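Local coordinates for protein type-2 restriction enzyme NlaIV (Neisseria lactamica, PDB 6QM2) that recognises the double-stranded DNA sequence 5'-GGNNCC-3' and cleaves it in the middle, giving blunt-ended fragments with terminal 5'-phosphates, at residues Phe13-Asp18 / Gly55-Lys60; Ile160-Gln163 / Val168-Lys171; Lys218-Tyr223 / Arg229-Pro234. All blocks are in the same frame, centred on the assembly; numbering follows the deposited sequence.

The three contacts use separate elements and do not touch: interactions 1 and 2 lie on opposite sides of the chain's centre with nearest atoms about 20 Å apart, and interactions 2 and 3 come within about 12 Å. Interaction 1 is buried and apolar, one tryptophan bridging two helices near the central sheet. Interactions 2 and 3 are only partly buried, and both join residues close in sequence. In the hairpin of interaction 2 two backbone hydrogen bonds join the strands, with one leucine-valine contact beside them, whereas 218-223 and 229-234 are joined by a carboxylate, a water and aromatic packing. Helix 191-204 links these two indirectly, since L162 of interaction 2 and F219 of interaction 3 both rest on it.

Interaction 1: Phe13-Asp18 / Gly55-Lys60; sequences FDKLLD and GGWLRK
L16 and W57 meet in a CH-pi contact: L16 CD2 lies 3.7 Å from the centroid of the five-membered ring of W57, 23° off the ring normal. The methyl therefore sits over one face of the indole, displaced toward its rim, with CE2 the nearest ring atom at 3.4 Å. W57 reaches across because its CG is anti to the backbone N (chi1 178°), which carries the ring away from helix 44-60 toward helix 9-18.

Aliphatic packing of a different kind comes from K15. Its extended chain passes the benzo edge, close to the ring plane, with CG 3.9 Å from W57 CZ2 and CD 3.9 Å from W57 CH2; only the methylene part of the lysine is used. The flat ring is thus met from above by a leucine and along its rim by a lysine.

Polar bonds play no part between the two segments. The indole NE1 instead makes a weak hydrogen bond to E20 just beyond 13-18. W57 also meets the ring of W53 and packs on V36 of the second subunit.

The nearest backbones, at L16 and W57, are 9.5 Å apart between CA atoms, a gap bridged by side chains. With L16 also resting on L126 of strand 124-132, this is helix-to-helix packing beside the central mixed sheet, consistent with the PD-(D/E)XK nuclease fold of its family.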
ATOM      1  N   PHE A  13     -11.739   9.242  24.408  1.00112.05           N
ATOM      2  CA  PHE A  13     -11.196  10.500  23.891  1.00114.23           C
ATOM      3  C   PHE A  13     -10.391  11.223  24.969  1.00116.87           C
ATOM      4  O   PHE A  13      -9.218  11.533  24.765  1.00118.41           O
ATOM      5  CB  PHE A  13     -12.330  11.395  23.369  1.00114.13           C
ATOM      6  CG  PHE A  13     -11.872  12.735  22.845  1.00116.77           C
ATOM      7  CD1 PHE A  13     -11.011  12.817  21.752  1.00116.87           C
ATOM      8  CD2 PHE A  13     -12.321  13.921  23.428  1.00118.89           C
ATOM      9  CE1 PHE A  13     -10.598  14.051  21.264  1.00117.82           C
ATOM     10  CE2 PHE A  13     -11.911  15.157  22.941  1.00119.66           C
ATOM     11  CZ  PHE A  13     -11.048  15.221  21.858  1.00118.73           C
ATOM     12  N   ASP A  14     -11.021  11.454  26.121  1.00122.78           N
ATOM     13  CA  ASP A  14     -10.379  12.157  27.241  1.00123.56           C
ATOM     14  C   ASP A  14      -9.191  11.390  27.825  1.00124.68           C
ATOM     15  O   ASP A  14      -8.206  12.008  28.234  1.00128.90           O
ATOM     16  CB  ASP A  14     -11.389  12.467  28.358  1.00123.00           C
ATOM     17  CG  ASP A  14     -12.404  13.532  27.964  1.00124.43           C
ATOM     18  OD1 ASP A  14     -12.016  14.553  27.351  1.00122.33           O
ATOM     19  OD2 ASP A  14     -13.597  13.355  28.291  1.00125.53           O
ATOM     20  N   LYS A  15      -9.281  10.060  27.864  1.00125.91           N
ATOM     21  CA  LYS A  15      -8.186   9.237  28.384  1.00130.17           C
ATOM     22  C   LYS A  15      -6.946   9.355  27.496  1.00132.66           C
ATOM     23  O   LYS A  15      -5.849   9.598  28.000  1.00140.65           O
ATOM     24  CB  LYS A  15      -8.603   7.768  28.541  1.00133.69           C
ATOM     25  CG  LYS A  15      -7.582   6.933  29.298  1.00139.61           C
ATOM     26  CD  LYS A  15      -8.112   5.571  29.724  1.00142.23           C
ATOM     27  CE  LYS A  15      -7.205   4.955  30.784  1.00143.02           C
ATOM     28  NZ  LYS A  15      -7.298   3.473  30.851  1.00144.61           N
ATOM     29  N   LEU A  16      -7.126   9.202  26.184  1.00130.98           N
ATOM     30  CA  LEU A  16      -6.033   9.396  25.217  1.00126.12           C
ATOM     31  C   LEU A  16      -5.401  10.785  25.321  1.00124.30           C
ATOM     32  O   LEU A  16      -4.184  10.931  25.219  1.00124.34           O
ATOM     33  CB  LEU A  16      -6.524   9.183  23.780  1.00122.94           C
ATOM     34  CG  LEU A  16      -6.868   7.755  23.357  1.00122.24           C
ATOM     35  CD1 LEU A  16      -7.614   7.774  22.031  1.00119.21           C
ATOM     36  CD2 LEU A  16      -5.621   6.887  23.263  1.00120.97           C
ATOM     37  N   LEU A  17      -6.234  11.797  25.535  1.00125.31           N
ATOM     38  CA  LEU A  17      -5.777  13.183  25.544  1.00131.02           C
ATOM     39  C   LEU A  17      -4.952  13.508  26.803  1.00138.39           C
ATOM     40  O   LEU A  17      -3.887  14.125  26.697  1.00141.30           O
ATOM     41  CB  LEU A  17      -6.977  14.138  25.400  1.00131.44           C
ATOM     42  CG  LEU A  17      -6.805  15.391  24.539  1.00135.27           C
ATOM     43  CD1 LEU A  17      -6.394  15.040  23.115  1.00136.70           C
ATOM     44  CD2 LEU A  17      -8.100  16.190  24.533  1.00136.90           C
ATOM     45  N   ASP A  18      -5.430  13.066  27.971  1.00142.94           N
ATOM     46  CA  ASP A  18      -4.842  13.424  29.281  1.00139.36           C
ATOM     47  C   ASP A  18      -3.916  12.365  29.895  1.00136.01           C
ATOM     48  O   ASP A  18      -2.878  12.703  30.470  1.00131.04           O
ATOM     49  CB  ASP A  18      -5.958  13.723  30.288  1.00135.57           C
ATOM     50  CG  ASP A  18      -6.962  14.743  29.773  1.00137.13           C
ATOM     51  OD1 ASP A  18      -6.571  15.652  29.007  1.00135.31           O
ATOM     52  OD2 ASP A  18      -8.149  14.632  30.140  1.00139.52           O
ATOM     53  N   GLY A  55      -7.114  -0.422  18.637  1.00108.93           N
ATOM     54  CA  GLY A  55      -7.450  -1.803  18.990  1.00112.72           C
ATOM     55  C   GLY A  55      -6.520  -2.384  20.043  1.00116.11           C
ATOM     56  O   GLY A  55      -6.976  -2.904  21.057  1.00120.00           O
ATOM     57  N   GLY A  56      -5.215  -2.270  19.806  1.00117.58           N
ATOM     58  CA  GLY A  56      -4.203  -2.710  20.768  1.00114.58           C
ATOM     59  C   GLY A  56      -4.205  -1.930  22.073  1.00113.02           C
ATOM     60  O   GLY A  56      -3.970  -2.503  23.133  1.00117.40           O
ATOM     61  N   TRP A  57      -4.458  -0.625  21.991  1.00111.22           N
ATOM     62  CA  TRP A  57      -4.534   0.253  23.170  1.00114.18           C
ATOM     63  C   TRP A  57      -5.729  -0.066  24.058  1.00118.54           C
ATOM     64  O   TRP A  57      -5.609  -0.066  25.281  1.00123.52           O
ATOM     65  CB  TRP A  57      -4.609   1.714  22.727  1.00113.09           C
ATOM     66  CG  TRP A  57      -4.737   2.728  23.828  1.00111.20           C
ATOM     67  CD1 TRP A  57      -3.721   3.387  24.448  1.00112.79           C
ATOM     68  CD2 TRP A  57      -5.951   3.233  24.399  1.00114.07           C
ATOM     69  NE1 TRP A  57      -4.220   4.265  25.379  1.00114.98           N
ATOM     70  CE2 TRP A  57      -5.587   4.190  25.374  1.00114.45           C
ATOM     71  CE3 TRP A  57      -7.312   2.964  24.190  1.00116.02           C
ATOM     72  CZ2 TRP A  57      -6.533   4.885  26.140  1.00114.09           C
ATOM     73  CZ3 TRP A  57      -8.258   3.659  24.954  1.00115.99           C
ATOM     74  CH2 TRP A  57      -7.859   4.607  25.918  1.00113.38           C
ATOM     75  N   LEU A  58      -6.884  -0.299  23.441  1.00118.65           N
ATOM     76  CA  LEU A  58      -8.067  -0.748  24.170  1.00120.85           C
ATOM     77  C   LEU A  58      -7.811  -2.107  24.827  1.00125.59           C
ATOM     78  O   LEU A  58      -8.105  -2.296  26.008  1.00131.26           O
ATOM     79  CB  LEU A  58      -9.278  -0.858  23.236  1.00117.91           C
ATOM     80  CG  LEU A  58      -9.854   0.413  22.609  1.00115.44           C
ATOM     81  CD1 LEU A  58     -10.802   0.040  21.478  1.00113.63           C
ATOM     82  CD2 LEU A  58     -10.560   1.282  23.638  1.00115.24           C
ATOM     83  N   ARG A  59      -7.244  -3.035  24.057  1.00127.80           N
ATOM     84  CA  ARG A  59      -7.028  -4.412  24.513  1.00131.13           C
ATOM     85  C   ARG A  59      -5.991  -4.490  25.647  1.00134.81           C
ATOM     86  O   ARG A  59      -6.108  -5.340  26.532  1.00135.01           O
ATOM     87  CB  ARG A  59      -6.636  -5.309  23.324  1.00131.77           C
ATOM     88  CG  ARG A  59      -7.035  -6.777  23.448  1.00138.46           C
ATOM     89  CD  ARG A  59      -7.216  -7.446  22.084  1.00140.51           C
ATOM     90  NE  ARG A  59      -6.172  -7.042  21.131  1.00146.76           N
ATOM     91  CZ  ARG A  59      -6.345  -6.347  20.000  1.00149.14           C
ATOM     92  NH1 ARG A  59      -7.548  -5.953  19.577  1.00150.44           N
ATOM     93  NH2 ARG A  59      -5.280  -6.051  19.256  1.00150.50           N
ATOM     94  N   LYS A  60      -5.004  -3.590  25.625  1.00138.52           N
ATOM     95  CA  LYS A  60      -3.992  -3.500  26.688  1.00140.69           C
ATOM     96  C   LYS A  60      -4.499  -2.799  27.951  1.00136.34           C
ATOM     97  O   LYS A  60      -3.979  -3.053  29.036  1.00144.92           O
ATOM     98  CB  LYS A  60      -2.724  -2.798  26.185  1.00146.82           C
ATOM     99  CG  LYS A  60      -1.511  -3.002  27.086  1.00151.47           C
ATOM    100  CD  LYS A  60      -0.226  -2.513  26.439  1.00156.76           C
ATOM    101  CE  LYS A  60       1.003  -3.044  27.162  1.00157.34           C
ATOM    102  NZ  LYS A  60       2.239  -2.834  26.359  1.00159.52           N
TER

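Interaction 2: Ile160-Gln163 / Val168-Lys171; sequences INLQ and VVHK
Q163 holds the opposite strand through both of its backbone polar groups, and this pair of bonds is the firm part of the contact. Its N donates to K171 O at 2.9 Å, while its O accepts from H170 N at 2.9 Å. Both bonds are bent at the hydrogen, to about 145°. Beside them, L162 and V169 pack through their methyl groups: L162 CD2 comes 3.6 Å from V169 CG1, which also touches CD1 and so fits against both ends of the leucine fork. F107 touches both residues, and T201 of helix 191-204 adds to the cover over L162.

The strands 162-165 and 168-172 form a beta hairpin, and one residue, Q163, faces two, H170 and K171. Its N and O are bonded to different residues of the other strand, the pattern of a beta bulge, and H170 departs from strand geometry with psi -104°. Beyond 168-172, strand 105-106 extends the antiparallel sheet.

The other side is made by longer, polar side chains that meet mostly through carbon; no side-chain hydrogen bond links the two segments there. The extended side chain of Q163 crosses H170 obliquely, amide and imidazole planes 47° apart, and runs alongside K171, its NE2 3.8 Å from K171 CB. The lysine then leads away from the hairpin, where its NZ makes a long, weak ion pair with D103.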
ATOM      1  N   ILE A 160     -25.535  17.094  -0.286  1.00 91.26           N
ATOM      2  CA  ILE A 160     -24.421  16.683   0.590  1.00 96.41           C
ATOM      3  C   ILE A 160     -23.129  16.551  -0.219  1.00 95.19           C
ATOM      4  O   ILE A 160     -23.173  16.270  -1.420  1.00 90.54           O
ATOM      5  CB  ILE A 160     -24.727  15.362   1.359  1.00100.28           C
ATOM      6  CG1 ILE A 160     -23.712  15.153   2.494  1.00101.58           C
ATOM      7  CG2 ILE A 160     -24.755  14.148   0.429  1.00100.09           C
ATOM      8  CD1 ILE A 160     -24.141  14.143   3.529  1.00104.30           C
ATOM      9  N   ASN A 161     -21.990  16.772   0.443  1.00 95.40           N
ATOM     10  CA  ASN A 161     -20.680  16.658  -0.196  1.00 94.94           C
ATOM     11  C   ASN A 161     -20.391  15.219  -0.597  1.00 93.22           C
ATOM     12  O   ASN A 161     -20.296  14.338   0.257  1.00 89.87           O
ATOM     13  CB  ASN A 161     -19.561  17.173   0.718  1.00 97.52           C
ATOM     14  CG  ASN A 161     -18.211  17.235   0.014  1.00 96.95           C
ATOM     15  OD1 ASN A 161     -18.136  17.491  -1.192  1.00 99.64           O
ATOM     16  ND2 ASN A 161     -17.139  17.003   0.764  1.00 89.20           N
ATOM     17  N   LEU A 162     -20.239  15.011  -1.903  1.00 95.34           N
ATOM     18  CA  LEU A 162     -20.097  13.692  -2.500  1.00 95.56           C
ATOM     19  C   LEU A 162     -18.856  13.593  -3.367  1.00 98.78           C
ATOM     20  O   LEU A 162     -18.244  14.597  -3.742  1.00108.48           O
ATOM     21  CB  LEU A 162     -21.304  13.398  -3.382  1.00 94.48           C
ATOM     22  CG  LEU A 162     -22.636  13.218  -2.667  1.00 96.05           C
ATOM     23  CD1 LEU A 162     -23.772  13.366  -3.667  1.00 95.79           C
ATOM     24  CD2 LEU A 162     -22.692  11.878  -1.954  1.00 98.88           C
ATOM     25  N   GLN A 163     -18.516  12.349  -3.674  1.00 98.46           N
ATOM     26  CA  GLN A 163     -17.520  11.992  -4.664  1.00101.15           C
ATOM     27  C   GLN A 163     -18.363  11.565  -5.862  1.00100.98           C
ATOM     28  O   GLN A 163     -19.003  10.514  -5.835  1.00 97.45           O
ATOM     29  CB  GLN A 163     -16.624  10.872  -4.108  1.00106.95           C
ATOM     30  CG  GLN A 163     -15.911   9.942  -5.089  1.00113.97           C
ATOM     31  CD  GLN A 163     -15.416   8.670  -4.406  1.00117.21           C
ATOM     32  OE1 GLN A 163     -15.626   7.561  -4.901  1.00121.77           O
ATOM     33  NE2 GLN A 163     -14.774   8.827  -3.250  1.00117.37           N
ATOM     34  N   VAL A 168     -22.037  10.044 -11.761  1.00115.14           N
ATOM     35  CA  VAL A 168     -22.363   8.851 -10.970  1.00108.04           C
ATOM     36  C   VAL A 168     -21.860   9.047  -9.539  1.00105.22           C
ATOM     37  O   VAL A 168     -20.663   9.257  -9.321  1.00103.61           O
ATOM     38  CB  VAL A 168     -21.694   7.587 -11.559  1.00105.54           C
ATOM     39  CG1 VAL A 168     -21.874   6.377 -10.642  1.00106.12           C
ATOM     40  CG2 VAL A 168     -22.239   7.302 -12.950  1.00106.56           C
ATOM     41  N   VAL A 169     -22.772   8.937  -8.574  1.00101.08           N
ATOM     42  CA  VAL A 169     -22.473   9.214  -7.169  1.00 96.61           C
ATOM     43  C   VAL A 169     -21.807   7.999  -6.525  1.00 94.35           C
ATOM     44  O   VAL A 169     -22.203   6.859  -6.784  1.00 90.63           O
ATOM     45  CB  VAL A 169     -23.755   9.584  -6.383  1.00 95.14           C
ATOM     46  CG1 VAL A 169     -23.429   9.910  -4.928  1.00 94.29           C
ATOM     47  CG2 VAL A 169     -24.463  10.761  -7.047  1.00 95.13           C
ATOM     48  N   HIS A 170     -20.798   8.259  -5.693  1.00 95.28           N
ATOM     49  CA  HIS A 170     -20.113   7.220  -4.919  1.00 97.56           C
ATOM     50  C   HIS A 170     -20.164   7.530  -3.417  1.00 96.29           C
ATOM     51  O   HIS A 170     -21.218   7.370  -2.803  1.00 98.98           O
ATOM     52  CB  HIS A 170     -18.684   7.016  -5.432  1.00100.46           C
ATOM     53  CG  HIS A 170     -18.622   6.313  -6.746  1.00105.15           C
ATOM     54  ND1 HIS A 170     -19.045   5.012  -6.908  1.00112.51           N
ATOM     55  CD2 HIS A 170     -18.208   6.732  -7.963  1.00108.40           C
ATOM     56  CE1 HIS A 170     -18.888   4.657  -8.170  1.00117.26           C
ATOM     57  NE2 HIS A 170     -18.381   5.682  -8.831  1.00115.54           N
ATOM     58  N   LYS A 171     -19.061   7.992  -2.831  1.00 96.27           N
ATOM     59  CA  LYS A 171     -18.938   8.080  -1.377  1.00 99.14           C
ATOM     60  C   LYS A 171     -19.265   9.457  -0.828  1.00 94.90           C
ATOM     61  O   LYS A 171     -19.017  10.469  -1.470  1.00 97.48           O
ATOM     62  CB  LYS A 171     -17.529   7.676  -0.949  1.00104.33           C
ATOM     63  CG  LYS A 171     -17.186   6.262  -1.385  1.00111.71           C
ATOM     64  CD  LYS A 171     -16.113   5.627  -0.523  1.00116.96           C
ATOM     65  CE  LYS A 171     -16.114   4.123  -0.700  1.00122.07           C
ATOM     66  NZ  LYS A 171     -15.122   3.481   0.202  1.00132.00           N
TER

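Interaction 3: Lys218-Tyr223 / Arg229-Pro234; sequences KFEEAY and RSISIP
Residues 218-223 are a stretch of helix 215-227. The segment 229-234, without regular structure, doubles back along that helix after the chain leaves it. The backbones come closest at E220 and I231, whose CA atoms are 6.1 Å apart. A water joins them here, donating to E220 O at 2.9 Å and accepting from I231 N.

The direct polar link is made by the side chain of E220. With CG anti to the carbonyl carbon (chi1 -75°) and an extended chain beyond, its carboxylate reaches the returning chain, where I233 N donates to OE2 at 3.1 Å with an almost straight N-H...O angle of 176°. K216 NZ forms a salt bridge to the same oxygen and a hydrogen bond to I233 O, so one lysine holds both partners.

Y223 and I231 make the main apolar contact. I231 CD1 lies over the middle of the tyrosine ring, 4.0 Å from its centroid and 12° off the normal, a CH-pi contact, while CG2 of the same isoleucine reaches Y223 CD2 at 3.6 Å. At the ring's edge, R229 NH2 lies 3.1 Å from Y223 OH, the guanidinium plane nearly perpendicular to the ring. F219 closes the other end: its CE2 is 3.9 Å from I233 CD1 and also meets I231 CG2. V195 of helix 191-204 touches both F219 and I233.

The chemistry implies that the returning chain is held in two ways: the isoleucines are held against aromatic rings, while peptide N-H groups are met by a water and by a carboxylate whose negative charge K216 probably offsets.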
ATOM      1  N   LYS A 218     -40.535   7.019   6.159  1.00105.59           N
ATOM      2  CA  LYS A 218     -39.859   5.778   6.560  1.00105.83           C
ATOM      3  C   LYS A 218     -38.737   6.009   7.571  1.00101.57           C
ATOM      4  O   LYS A 218     -38.556   5.202   8.485  1.00101.86           O
ATOM      5  CB  LYS A 218     -39.300   5.030   5.342  1.00108.30           C
ATOM      6  CG  LYS A 218     -40.372   4.441   4.439  1.00115.05           C
ATOM      7  CD  LYS A 218     -39.819   3.394   3.484  1.00118.86           C
ATOM      8  CE  LYS A 218     -39.471   2.100   4.206  1.00125.45           C
ATOM      9  NZ  LYS A 218     -39.391   0.953   3.263  1.00129.81           N
ATOM     10  N   PHE A 219     -37.990   7.101   7.405  1.00 98.24           N
ATOM     11  CA  PHE A 219     -36.925   7.448   8.343  1.00 96.22           C
ATOM     12  C   PHE A 219     -37.471   7.919   9.694  1.00101.61           C
ATOM     13  O   PHE A 219     -36.967   7.505  10.743  1.00 98.66           O
ATOM     14  CB  PHE A 219     -35.988   8.525   7.781  1.00 90.20           C
ATOM     15  CG  PHE A 219     -34.941   8.956   8.763  1.00 84.87           C
ATOM     16  CD1 PHE A 219     -33.786   8.207   8.931  1.00 84.34           C
ATOM     17  CD2 PHE A 219     -35.140  10.069   9.578  1.00 83.39           C
ATOM     18  CE1 PHE A 219     -32.829   8.577   9.869  1.00 84.40           C
ATOM     19  CE2 PHE A 219     -34.190  10.444  10.521  1.00 82.24           C
ATOM     20  CZ  PHE A 219     -33.031   9.698  10.666  1.00 83.28           C
ATOM     21  N   GLU A 220     -38.467   8.806   9.663  1.00107.01           N
ATOM     22  CA  GLU A 220     -39.025   9.383  10.896  1.00109.29           C
ATOM     23  C   GLU A 220     -39.718   8.338  11.778  1.00108.62           C
ATOM     24  O   GLU A 220     -39.644   8.425  13.005  1.00109.52           O
ATOM     25  CB  GLU A 220     -39.967  10.557  10.585  1.00112.92           C
ATOM     26  CG  GLU A 220     -39.234  11.830  10.177  1.00116.87           C
ATOM     27  CD  GLU A 220     -40.154  13.010   9.895  1.00122.02           C
ATOM     28  OE1 GLU A 220     -41.354  12.798   9.611  1.00129.15           O
ATOM     29  OE2 GLU A 220     -39.670  14.163   9.943  1.00120.50           O
ATOM     30  N   GLU A 221     -40.377   7.359  11.152  1.00108.00           N
ATOM     31  CA  GLU A 221     -40.960   6.217  11.873  1.00111.88           C
ATOM     32  C   GLU A 221     -39.889   5.317  12.478  1.00107.91           C
ATOM     33  O   GLU A 221     -40.017   4.868  13.621  1.00110.34           O
ATOM     34  CB  GLU A 221     -41.860   5.392  10.953  1.00118.22           C
ATOM     35  CG  GLU A 221     -43.162   6.097  10.608  1.00130.99           C
ATOM     36  CD  GLU A 221     -43.980   5.373   9.552  1.00142.45           C
ATOM     37  OE1 GLU A 221     -44.976   5.965   9.083  1.00151.83           O
ATOM     38  OE2 GLU A 221     -43.636   4.225   9.186  1.00147.96           O
ATOM     39  N   ALA A 222     -38.840   5.057  11.704  1.00103.67           N
ATOM     40  CA  ALA A 222     -37.706   4.267  12.172  1.00 98.29           C
ATOM     41  C   ALA A 222     -36.952   4.953  13.306  1.00 94.77           C
ATOM     42  O   ALA A 222     -36.519   4.291  14.242  1.00 94.50           O
ATOM     43  CB  ALA A 222     -36.762   3.968  11.025  1.00 99.42           C
ATOM     44  N   TYR A 223     -36.785   6.271  13.227  1.00 95.90           N
ATOM     45  CA  TYR A 223     -36.161   7.012  14.329  1.00 97.88           C
ATOM     46  C   TYR A 223     -37.016   6.907  15.591  1.00102.73           C
ATOM     47  O   TYR A 223     -36.482   6.750  16.692  1.00101.78           O
ATOM     48  CB  TYR A 223     -35.925   8.482  13.972  1.00 95.00           C
ATOM     49  CG  TYR A 223     -34.947   9.161  14.905  1.00 94.19           C
ATOM     50  CD1 TYR A 223     -33.572   9.091  14.675  1.00 96.00           C
ATOM     51  CD2 TYR A 223     -35.390   9.856  16.026  1.00 94.69           C
ATOM     52  CE1 TYR A 223     -32.666   9.701  15.534  1.00 96.98           C
ATOM     53  CE2 TYR A 223     -34.496  10.471  16.892  1.00 95.91           C
ATOM     54  CZ  TYR A 223     -33.134  10.392  16.644  1.00 98.33           C
ATOM     55  OH  TYR A 223     -32.240  10.999  17.502  1.00 99.55           O
ATOM     56  N   ARG A 229     -39.034   8.541  20.383  1.00114.58           N
ATOM     57  CA  ARG A 229     -39.073   9.998  20.320  1.00113.52           C
ATOM     58  C   ARG A 229     -39.182  10.411  18.863  1.00112.79           C
ATOM     59  O   ARG A 229     -38.466   9.877  18.023  1.00116.99           O
ATOM     60  CB  ARG A 229     -37.791  10.571  20.916  1.00117.26           C
ATOM     61  CG  ARG A 229     -37.807  12.071  21.132  1.00128.07           C
ATOM     62  CD  ARG A 229     -36.524  12.526  21.810  1.00136.05           C
ATOM     63  NE  ARG A 229     -35.347  12.372  20.949  1.00143.33           N
ATOM     64  CZ  ARG A 229     -35.030  13.158  19.912  1.00143.34           C
ATOM     65  NH1 ARG A 229     -35.801  14.186  19.556  1.00144.19           N
ATOM     66  NH2 ARG A 229     -33.924  12.908  19.212  1.00140.25           N
ATOM     67  N   SER A 230     -40.071  11.352  18.559  1.00118.51           N
ATOM     68  CA  SER A 230     -40.218  11.835  17.185  1.00118.49           C
ATOM     69  C   SER A 230     -39.040  12.740  16.819  1.00114.28           C
ATOM     70  O   SER A 230     -38.392  13.324  17.695  1.00110.02           O
ATOM     71  CB  SER A 230     -41.552  12.570  16.985  1.00119.79           C
ATOM     72  OG  SER A 230     -41.526  13.875  17.541  1.00126.71           O
ATOM     73  N   ILE A 231     -38.758  12.817  15.523  1.00112.34           N
ATOM     74  CA  ILE A 231     -37.772  13.751  14.983  1.00110.89           C
ATOM     75  C   ILE A 231     -38.372  14.421  13.746  1.00110.99           C
ATOM     76  O   ILE A 231     -39.044  13.767  12.940  1.00108.67           O
ATOM     77  CB  ILE A 231     -36.424  13.052  14.669  1.00110.97           C
ATOM     78  CG1 ILE A 231     -35.314  14.088  14.451  1.00112.04           C
ATOM     79  CG2 ILE A 231     -36.534  12.114  13.469  1.00110.30           C
ATOM     80  CD1 ILE A 231     -33.934  13.480  14.315  1.00112.49           C
ATOM     81  N   SER A 232     -38.150  15.729  13.624  1.00113.68           N
ATOM     82  CA  SER A 232     -38.655  16.510  12.500  1.00115.70           C
ATOM     83  C   SER A 232     -37.492  16.889  11.577  1.00112.48           C
ATOM     84  O   SER A 232     -36.624  17.694  11.944  1.00105.93           O
ATOM     85  CB  SER A 232     -39.395  17.753  13.000  1.00117.88           C
ATOM     86  OG  SER A 232     -40.275  18.242  11.999  1.00121.39           O
ATOM     87  N   ILE A 233     -37.476  16.278  10.392  1.00106.78           N
ATOM     88  CA  ILE A 233     -36.473  16.552   9.367  1.00104.02           C
ATOM     89  C   ILE A 233     -36.987  17.706   8.508  1.00100.63           C
ATOM     90  O   ILE A 233     -38.001  17.554   7.829  1.00102.79           O
ATOM     91  CB  ILE A 233     -36.217  15.311   8.471  1.00102.04           C
ATOM     92  CG1 ILE A 233     -35.803  14.095   9.319  1.00102.71           C
ATOM     93  CG2 ILE A 233     -35.175  15.614   7.396  1.00100.51           C
ATOM     94  CD1 ILE A 233     -34.606  14.321  10.228  1.00102.75           C
ATOM     95  N   PRO A 234     -36.301  18.865   8.529  1.00 99.93           N
ATOM     96  CA  PRO A 234     -36.772  19.967   7.678  1.00101.11           C
ATOM     97  C   PRO A 234     -36.602  19.673   6.187  1.00101.61           C
ATOM     98  O   PRO A 234     -35.789  18.822   5.819  1.00 99.38           O
ATOM     99  CB  PRO A 234     -35.887  21.143   8.101  1.00101.06           C
ATOM    100  CG  PRO A 234     -34.654  20.520   8.655  1.00 99.68           C
ATOM    101  CD  PRO A 234     -35.083  19.226   9.280  1.00 99.92           C
TER
HETATM  102  O   HOH W   1     -40.581  10.929  14.040  1.00 92.74           O